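Local coordinates for hypothetical protein, GDSL-like Lipase/Acylhydrolase family protein (Bacteroides uniformis, PDB 4M8K) that is an uncharacterised member of the GDSL-like lipase/acylhydrolase family and probably hydrolyses ester bonds of a substrate not yet known, at residues Q217-E220 against S221-I225; Y66-I69 against H70-F74; V57-V60 against E61-W64. All blocks are in the same frame, centred on the assembly; numbering follows the deposited sequence. Where two conformers were deposited one is given.

In the fold
The three contacts follow the chain in the order 3, 2, 1. Contact 3 is the loop turn leading into helix 64-71, contact 2 the C-terminal end of that helix, contact 1 that of helix 208-222. The two helices pack together on the parallel sheet: contacts 1 and 2, centres about 12 Å apart, touch where V218 CG1 is 3.5 Å from F68 CE1. Contacts 2 and 3 are centred about 13 Å apart, with Y66 CB 3.3 Å from V60 O. Contacts 1 and 3, about 20 Å between centres, still meet at V218 CG2 and W64 CZ3 (4.2 Å). The family's catalytic serine usually follows directly on the first strand, here 22-27; contact 3 lies about 30 residues further on.

Contact 1 (Q217-E220 against S221-I225); sequences QVWE and SVSPI
S223 lays its CB over the six-membered ring of W219, near the C-terminal end of helix 208-222. The W219 side chain leaves the backbone pointing away from 221-225, but CG stands anti to N (chi1 179°), and this carries the indole along the helix to S223. Followed outward, CB, CG and CD1 remain well away from the serine CB, and NE1 makes no hydrogen bond to S223 OG. The six-membered ring beyond comes closest: CB of S223 stands over its centre, 4.0 Å from CE2 and 4.1 Å from CZ2 of W219, a CH-pi contact 13° off the ring normal. The serine OG is modelled too near the ring, so its position is doubtful. The opposite face of the indole stacks on the ring of H72. With an alanine in place of W219, S223 CB and the H72 ring would probably lose the flat surface that lies between them. One residue earlier, V218 and V222 lie side by side, CG1 to CG2 4.0 Å, and face F68 and strand 165-170. Backbone bonds hold the turn: V222 N reaches V218 O at 2.9 Å, and S223 N reaches W219 O at 2.9 Å. The i to i+4 spacing of these pairs is that of an alpha-helical turn, here in a helix that packs on the central sheet of an alpha/beta/alpha fold of the SGNH type.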
loop_
_atom_site.group_PDB
_atom_site.type_symbol
_atom_site.label_atom_id
_atom_site.label_comp_id
_atom_site.label_asym_id
_atom_site.label_seq_id
_atom_site.Cartn_x
_atom_site.Cartn_y
_atom_site.Cartn_z
ATOM N N GLN A 217 -5.521 12.302 5.612
ATOM C CA GLN A 217 -4.097 12.391 5.857
ATOM C C GLN A 217 -3.252 12.182 4.595
ATOM O O GLN A 217 -2.216 12.822 4.446
ATOM C CB GLN A 217 -3.674 11.404 6.965
ATOM C CG GLN A 217 -4.062 11.918 8.331
ATOM C CD GLN A 217 -3.850 10.906 9.434
ATOM O OE1 GLN A 217 -2.825 10.210 9.486
ATOM N NE2 GLN A 217 -4.826 10.828 10.343
ATOM N N VAL A 218 -3.662 11.268 3.711
ATOM C CA VAL A 218 -2.986 11.123 2.408
ATOM C C VAL A 218 -3.082 12.460 1.632
ATOM O O VAL A 218 -2.077 12.959 1.097
ATOM C CB VAL A 218 -3.535 9.910 1.611
ATOM C CG1 VAL A 218 -2.990 9.887 0.194
ATOM C CG2 VAL A 218 -3.183 8.601 2.320
ATOM N N TRP A 219 -4.258 13.078 1.629
ATOM C CA TRP A 219 -4.462 14.325 0.882
ATOM C C TRP A 219 -3.626 15.464 1.467
ATOM O O TRP A 219 -3.015 16.203 0.710
ATOM C CB TRP A 219 -5.959 14.701 0.798
ATOM C CG TRP A 219 -6.251 16.006 0.064
ATOM C CD1 TRP A 219 -6.803 17.143 0.598
ATOM C CD2 TRP A 219 -5.960 16.314 -1.301
ATOM N NE1 TRP A 219 -6.877 18.120 -0.349
ATOM C CE2 TRP A 219 -6.388 17.641 -1.529
ATOM C CE3 TRP A 219 -5.401 15.596 -2.358
ATOM C CZ2 TRP A 219 -6.278 18.252 -2.762
ATOM C CZ3 TRP A 219 -5.282 16.211 -3.579
ATOM C CH2 TRP A 219 -5.713 17.527 -3.773
ATOM N N GLU A 220 -3.490 15.535 2.791
ATOM C CA GLU A 220 -2.559 16.490 3.403
ATOM C C GLU A 220 -1.168 16.430 2.772
ATOM O O GLU A 220 -0.547 17.460 2.569
ATOM C CB GLU A 220 -2.428 16.260 4.924
ATOM C CG GLU A 220 -3.604 16.708 5.798
ATOM C CD GLU A 220 -3.506 16.176 7.246
ATOM O OE1 GLU A 220 -2.367 15.974 7.709
ATOM O OE2 GLU A 220 -4.550 15.928 7.923
ATOM N N SER A 221 -0.654 15.235 2.482
ATOM C CA SER A 221 0.713 15.106 1.966
ATOM C C SER A 221 0.764 15.269 0.447
ATOM O O SER A 221 1.676 15.877 -0.089
ATOM C CB SER A 221 1.282 13.763 2.404
ATOM O OG SER A 221 1.284 13.731 3.814
ATOM N N VAL A 222 -0.227 14.741 -0.250
ATOM C CA VAL A 222 -0.190 14.756 -1.708
ATOM C C VAL A 222 -0.513 16.157 -2.289
ATOM O O VAL A 222 0.062 16.538 -3.304
ATOM C CB VAL A 222 -1.122 13.664 -2.280
ATOM C CG1 VAL A 222 -1.248 13.722 -3.794
ATOM C CG2 VAL A 222 -0.614 12.262 -1.904
ATOM N N SER A 223 -1.410 16.907 -1.644
ATOM C CA SER A 223 -1.859 18.212 -2.127
ATOM C C SER A 223 -0.750 19.143 -2.561
ATOM O O SER A 223 -0.750 19.563 -3.706
ATOM C CB SER A 223 -2.636 18.952 -1.039
ATOM O OG SER A 223 -3.973 19.071 -1.400
ATOM N N PRO A 224 0.156 19.528 -1.637
ATOM C CA PRO A 224 1.151 20.528 -2.066
ATOM C C PRO A 224 1.911 20.085 -3.313
ATOM O O PRO A 224 1.869 20.774 -4.335
ATOM C CB PRO A 224 2.076 20.660 -0.844
ATOM C CG PRO A 224 1.232 20.239 0.322
ATOM C CD PRO A 224 0.338 19.154 -0.217
ATOM N N ILE A 225 2.547 18.921 -3.246
ATOM C CA ILE A 225 3.219 18.335 -4.415
ATOM C C ILE A 225 2.209 17.862 -5.488
ATOM O O ILE A 225 1.317 18.608 -5.928
ATOM C CB ILE A 225 4.132 17.166 -3.979
#

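Contact 2 (Y66-I69 against H70-F74); sequences YRFI and HEHGF
Y66 and H70, one helical turn apart, form an offset stack with centroids 3.8 Å apart and planes at 7°. H70 CD2 sits over the centre of the tyrosine ring, and Y66 CZ over that of the imidazole. The tyrosine CG is anti to N (chi1 -175°), which swings its ring up beside the histidine. Next to this pair, E71 OE2 lies above the face of the R67 guanidinium, whose plane is steeply inclined to that of the carboxylate. The salt bridge, R67 NH2 to E71 OE2 at 3.3 Å, thus works through charge, with no N-H aimed at the oxygen; NE of R67 is directed to D215 instead. Shared by E71 and D215, whose carboxylates come close to each other, the arginine probably offsets their repulsion.

H72 turns an edge toward the face of F68, the planes at 62°, and has E71 CB over one face and F68 O at its edge, 3.2 Å from CD2 of H72. The F74 ring, with H72 O over one face, is nearly parallel to F68 but slid aside, so they meet mainly where F68 CE2 and F74 CE2 approach to 3.6 Å. The edge of F74 also faces I69 CA, and its CB meets I69 CG2 at 4.0 Å. F74 N bonds to I69 O at 3.3 Å, and a water donates to both I69 O and F74 O. G73 has positive phi here, where the chain leaves helix 64-71 for strand 75-81 of the parallel sheet, and F68, H72 and F74 form an aromatic cluster at this helix C-terminus.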
loop_
_atom_site.group_PDB
_atom_site.type_symbol
_atom_site.label_atom_id
_atom_site.label_comp_id
_atom_site.label_asym_id
_atom_site.label_seq_id
_atom_site.Cartn_x
_atom_site.Cartn_y
_atom_site.Cartn_z
ATOM N N TYR A 66 -11.132 5.179 -2.642
ATOM C CA TYR A 66 -12.267 5.567 -3.446
ATOM C C TYR A 66 -12.612 7.012 -3.120
ATOM O O TYR A 66 -12.824 7.838 -4.021
ATOM C CB TYR A 66 -13.457 4.659 -3.194
ATOM C CG TYR A 66 -14.604 4.963 -4.102
ATOM C CD1 TYR A 66 -15.415 6.062 -3.872
ATOM C CD2 TYR A 66 -14.872 4.162 -5.215
ATOM C CE1 TYR A 66 -16.454 6.347 -4.710
ATOM C CE2 TYR A 66 -15.922 4.441 -6.061
ATOM C CZ TYR A 66 -16.696 5.541 -5.798
ATOM O OH TYR A 66 -17.712 5.867 -6.633
ATOM N N ARG A 67 -12.607 7.321 -1.826
ATOM C CA ARG A 67 -12.822 8.665 -1.332
ATOM C C ARG A 67 -11.767 9.574 -1.850
ATOM O O ARG A 67 -12.062 10.632 -2.415
ATOM C CB ARG A 67 -12.836 8.700 0.198
ATOM C CG ARG A 67 -14.123 8.170 0.815
ATOM C CD ARG A 67 -14.065 8.277 2.341
ATOM N NE ARG A 67 -13.816 9.647 2.828
ATOM C CZ ARG A 67 -14.779 10.523 3.128
ATOM N NH1 ARG A 67 -16.054 10.218 2.977
ATOM N NH2 ARG A 67 -14.463 11.702 3.573
ATOM N N PHE A 68 -10.518 9.171 -1.681
ATOM C CA PHE A 68 -9.389 10.013 -2.129
ATOM C C PHE A 68 -9.492 10.316 -3.626
ATOM O O PHE A 68 -9.329 11.462 -4.071
ATOM C CB PHE A 68 -8.072 9.361 -1.788
ATOM C CG PHE A 68 -6.865 10.095 -2.274
ATOM C CD1 PHE A 68 -6.288 11.082 -1.514
ATOM C CD2 PHE A 68 -6.284 9.746 -3.461
ATOM C CE1 PHE A 68 -5.125 11.711 -1.909
ATOM C CE2 PHE A 68 -5.131 10.413 -3.894
ATOM C CZ PHE A 68 -4.555 11.392 -3.119
ATOM N N ILE A 69 -9.801 9.304 -4.402
ATOM C CA ILE A 69 -9.836 9.488 -5.854
ATOM C C ILE A 69 -11.010 10.369 -6.269
ATOM O O ILE A 69 -10.814 11.311 -7.012
ATOM C CB ILE A 69 -9.760 8.134 -6.582
ATOM C CG1 ILE A 69 -8.318 7.616 -6.492
ATOM C CG2 ILE A 69 -10.138 8.267 -8.051
ATOM C CD1 ILE A 69 -8.206 6.141 -6.779
ATOM N N HIS A 70 -12.191 10.104 -5.749
ATOM C CA HIS A 70 -13.393 10.789 -6.214
ATOM C C HIS A 70 -13.528 12.195 -5.654
ATOM O O HIS A 70 -14.119 13.045 -6.282
ATOM C CB HIS A 70 -14.607 9.904 -5.956
ATOM C CG HIS A 70 -14.605 8.676 -6.825
ATOM N ND1 HIS A 70 -15.439 8.531 -7.910
ATOM C CD2 HIS A 70 -13.817 7.569 -6.814
ATOM C CE1 HIS A 70 -15.193 7.379 -8.510
ATOM N NE2 HIS A 70 -14.214 6.774 -7.863
ATOM N N GLU A 71 -12.877 12.475 -4.535
ATOM C CA GLU A 71 -12.954 13.790 -3.944
ATOM C C GLU A 71 -12.011 14.762 -4.609
ATOM O O GLU A 71 -12.239 15.940 -4.526
ATOM C CB GLU A 71 -12.629 13.764 -2.442
ATOM C CG GLU A 71 -13.773 13.230 -1.595
ATOM C CD GLU A 71 -13.327 12.582 -0.295
ATOM O OE1 GLU A 71 -12.144 12.738 0.130
ATOM O OE2 GLU A 71 -14.164 11.854 0.271
ATOM N N HIS A 72 -10.960 14.291 -5.268
ATOM C CA HIS A 72 -9.853 15.195 -5.628
ATOM C C HIS A 72 -9.491 15.209 -7.129
ATOM O O HIS A 72 -8.398 15.617 -7.493
ATOM C CB HIS A 72 -8.628 14.830 -4.783
ATOM C CG HIS A 72 -8.872 14.957 -3.311
ATOM N ND1 HIS A 72 -9.214 16.153 -2.726
ATOM C CD2 HIS A 72 -8.839 14.052 -2.310
ATOM C CE1 HIS A 72 -9.400 15.983 -1.435
ATOM N NE2 HIS A 72 -9.186 14.718 -1.152
ATOM N N GLY A 73 -10.389 14.742 -7.977
ATOM C CA GLY A 73 -10.224 14.913 -9.436
ATOM C C GLY A 73 -9.283 13.911 -10.079
ATOM O O GLY A 73 -8.651 14.194 -11.105
ATOM N N PHE A 74 -9.164 12.737 -9.462
ATOM C CA PHE A 74 -8.259 11.733 -9.988
ATOM C C PHE A 74 -9.066 10.685 -10.699
ATOM O O PHE A 74 -10.263 10.651 -10.626
ATOM C CB PHE A 74 -7.464 11.091 -8.848
ATOM C CG PHE A 74 -6.466 12.026 -8.208
ATOM C CD1 PHE A 74 -5.563 12.735 -8.970
ATOM C CD2 PHE A 74 -6.456 12.213 -6.822
ATOM C CE1 PHE A 74 -4.665 13.619 -8.390
ATOM C CE2 PHE A 74 -5.533 13.087 -6.230
ATOM C CZ PHE A 74 -4.624 13.780 -7.010
HETATM O O HOH W 1 -12.515 11.990 -9.702
#

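Contact 3 (V57-V60 against E61-W64); sequences VTKV and EETW
E62 folds its carboxylate back over the preceding loop, where OE1 accepts two consecutive backbone N-H groups. T58 N donates to E62 OE1 at 2.8 Å, nearly along the C-O axis of the carboxylate, and K59 N donates to E62 OE1 at 3.0 Å from well above the carboxylate plane. With CG beside its own backbone N (chi1 -67°) and an extended chain beyond, the glutamate spans the distance to both amides. Two donors on one oxygen would tend to favour the charged form. The other oxygen, OE2, takes a bond from a water that also contacts T58 OG1, so OE1 is bonded to T58 N directly and OE2 is linked to the T58 hydroxyl through the water.

E62 N bonds to K59 O at 3.0 Å, and T63 N to V60 O at 3.1 Å. These i to i+3 bonds are those of a short 3-10 turn, which hands over to helix 64-71 at the N-cap residue T63. The T63 hydroxyl serves both sides of this junction: T63 OG1 donates to V60 O at 2.8 Å, in the carbonyl plane, and also receives a weak bond from Y66 N in the first turn of the helix. V60 O is therefore held by two donors from the same residue.

E61, bent at chi2, curls over V60 so that E61 CD is 3.7 Å from V60 CG1, while E61 OE1 lies 3.4 Å from K59 CB. The V57 and E62 side chains run antiparallel, with V57 CG1 3.8 Å from E62 OE1, and both residues rest on V208 of helix 208-222.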
loop_
_atom_site.group_PDB
_atom_site.type_symbol
_atom_site.label_atom_id
_atom_site.label_comp_id
_atom_site.label_asym_id
_atom_site.label_seq_id
_atom_site.Cartn_x
_atom_site.Cartn_y
_atom_site.Cartn_z
ATOM N N VAL A 57 -17.398 -0.927 7.700
ATOM C CA VAL A 57 -17.284 -0.586 6.282
ATOM C C VAL A 57 -18.053 -1.588 5.418
ATOM O O VAL A 57 -17.668 -2.727 5.377
ATOM C CB VAL A 57 -15.810 -0.522 5.819
ATOM C CG1 VAL A 57 -15.736 -0.340 4.346
ATOM C CG2 VAL A 57 -15.121 0.614 6.523
ATOM N N THR A 58 -19.167 -1.162 4.787
ATOM C CA THR A 58 -19.983 -2.054 3.948
ATOM C C THR A 58 -20.037 -1.675 2.427
ATOM O O THR A 58 -20.502 -2.443 1.610
ATOM C CB THR A 58 -21.433 -2.151 4.500
ATOM O OG1 THR A 58 -22.121 -0.908 4.332
ATOM C CG2 THR A 58 -21.465 -2.470 5.990
ATOM N N LYS A 59 -19.531 -0.512 2.057
ATOM C CA LYS A 59 -19.639 0.019 0.703
ATOM C C LYS A 59 -18.302 0.519 0.214
ATOM O O LYS A 59 -17.547 1.116 0.979
ATOM C CB LYS A 59 -20.602 1.206 0.675
ATOM C CG LYS A 59 -22.045 0.835 0.961
ATOM C CD LYS A 59 -22.927 2.079 0.960
ATOM C CE LYS A 59 -23.988 2.051 2.037
ATOM N NZ LYS A 59 -25.202 2.799 1.613
ATOM N N VAL A 60 -18.012 0.314 -1.075
ATOM C CA VAL A 60 -16.720 0.743 -1.630
ATOM C C VAL A 60 -16.503 2.221 -1.470
ATOM O O VAL A 60 -15.362 2.669 -1.408
ATOM C CB VAL A 60 -16.572 0.316 -3.112
ATOM C CG1 VAL A 60 -17.580 1.073 -3.999
ATOM C CG2 VAL A 60 -15.158 0.516 -3.604
ATOM N N GLU A 61 -17.588 2.997 -1.404
ATOM C CA GLU A 61 -17.523 4.476 -1.340
ATOM C C GLU A 61 -16.998 4.989 -0.011
ATOM O O GLU A 61 -16.601 6.157 0.107
ATOM C CB GLU A 61 -18.917 5.091 -1.586
ATOM C CG GLU A 61 -19.408 4.868 -3.003
ATOM C CD GLU A 61 -20.209 3.595 -3.201
ATOM O OE1 GLU A 61 -20.262 2.722 -2.307
ATOM O OE2 GLU A 61 -20.777 3.445 -4.292
ATOM N N GLU A 62 -16.970 4.100 0.967
ATOM C CA GLU A 62 -16.423 4.382 2.299
ATOM C C GLU A 62 -14.927 4.110 2.370
ATOM O O GLU A 62 -14.298 4.494 3.345
ATOM C CB GLU A 62 -17.138 3.530 3.362
ATOM C CG GLU A 62 -18.601 3.885 3.586
ATOM C CD GLU A 62 -19.437 2.752 4.134
ATOM O OE1 GLU A 62 -19.010 1.582 4.128
ATOM O OE2 GLU A 62 -20.537 3.048 4.604
ATOM N N THR A 63 -14.342 3.426 1.381
ATOM C CA THR A 63 -12.896 3.102 1.428
ATOM C C THR A 63 -12.048 4.381 1.294
ATOM O O THR A 63 -12.474 5.321 0.604
ATOM C CB THR A 63 -12.459 2.073 0.341
ATOM O OG1 THR A 63 -12.611 2.631 -0.968
ATOM C CG2 THR A 63 -13.296 0.789 0.462
ATOM N N TRP A 64 -10.836 4.379 1.858
ATOM C CA TRP A 64 -9.985 5.562 1.874
ATOM C C TRP A 64 -9.660 5.985 0.456
ATOM O O TRP A 64 -9.598 7.168 0.164
ATOM C CB TRP A 64 -8.687 5.358 2.688
ATOM C CG TRP A 64 -7.632 4.453 2.046
ATOM C CD1 TRP A 64 -7.483 3.138 2.230
ATOM C CD2 TRP A 64 -6.623 4.857 1.135
ATOM N NE1 TRP A 64 -6.417 2.651 1.493
ATOM C CE2 TRP A 64 -5.895 3.697 0.774
ATOM C CE3 TRP A 64 -6.294 6.090 0.532
ATOM C CZ2 TRP A 64 -4.828 3.729 -0.144
ATOM C CZ3 TRP A 64 -5.242 6.127 -0.347
ATOM C CH2 TRP A 64 -4.530 4.933 -0.718
HETATM O O HOH W 2 -22.143 1.461 5.606
#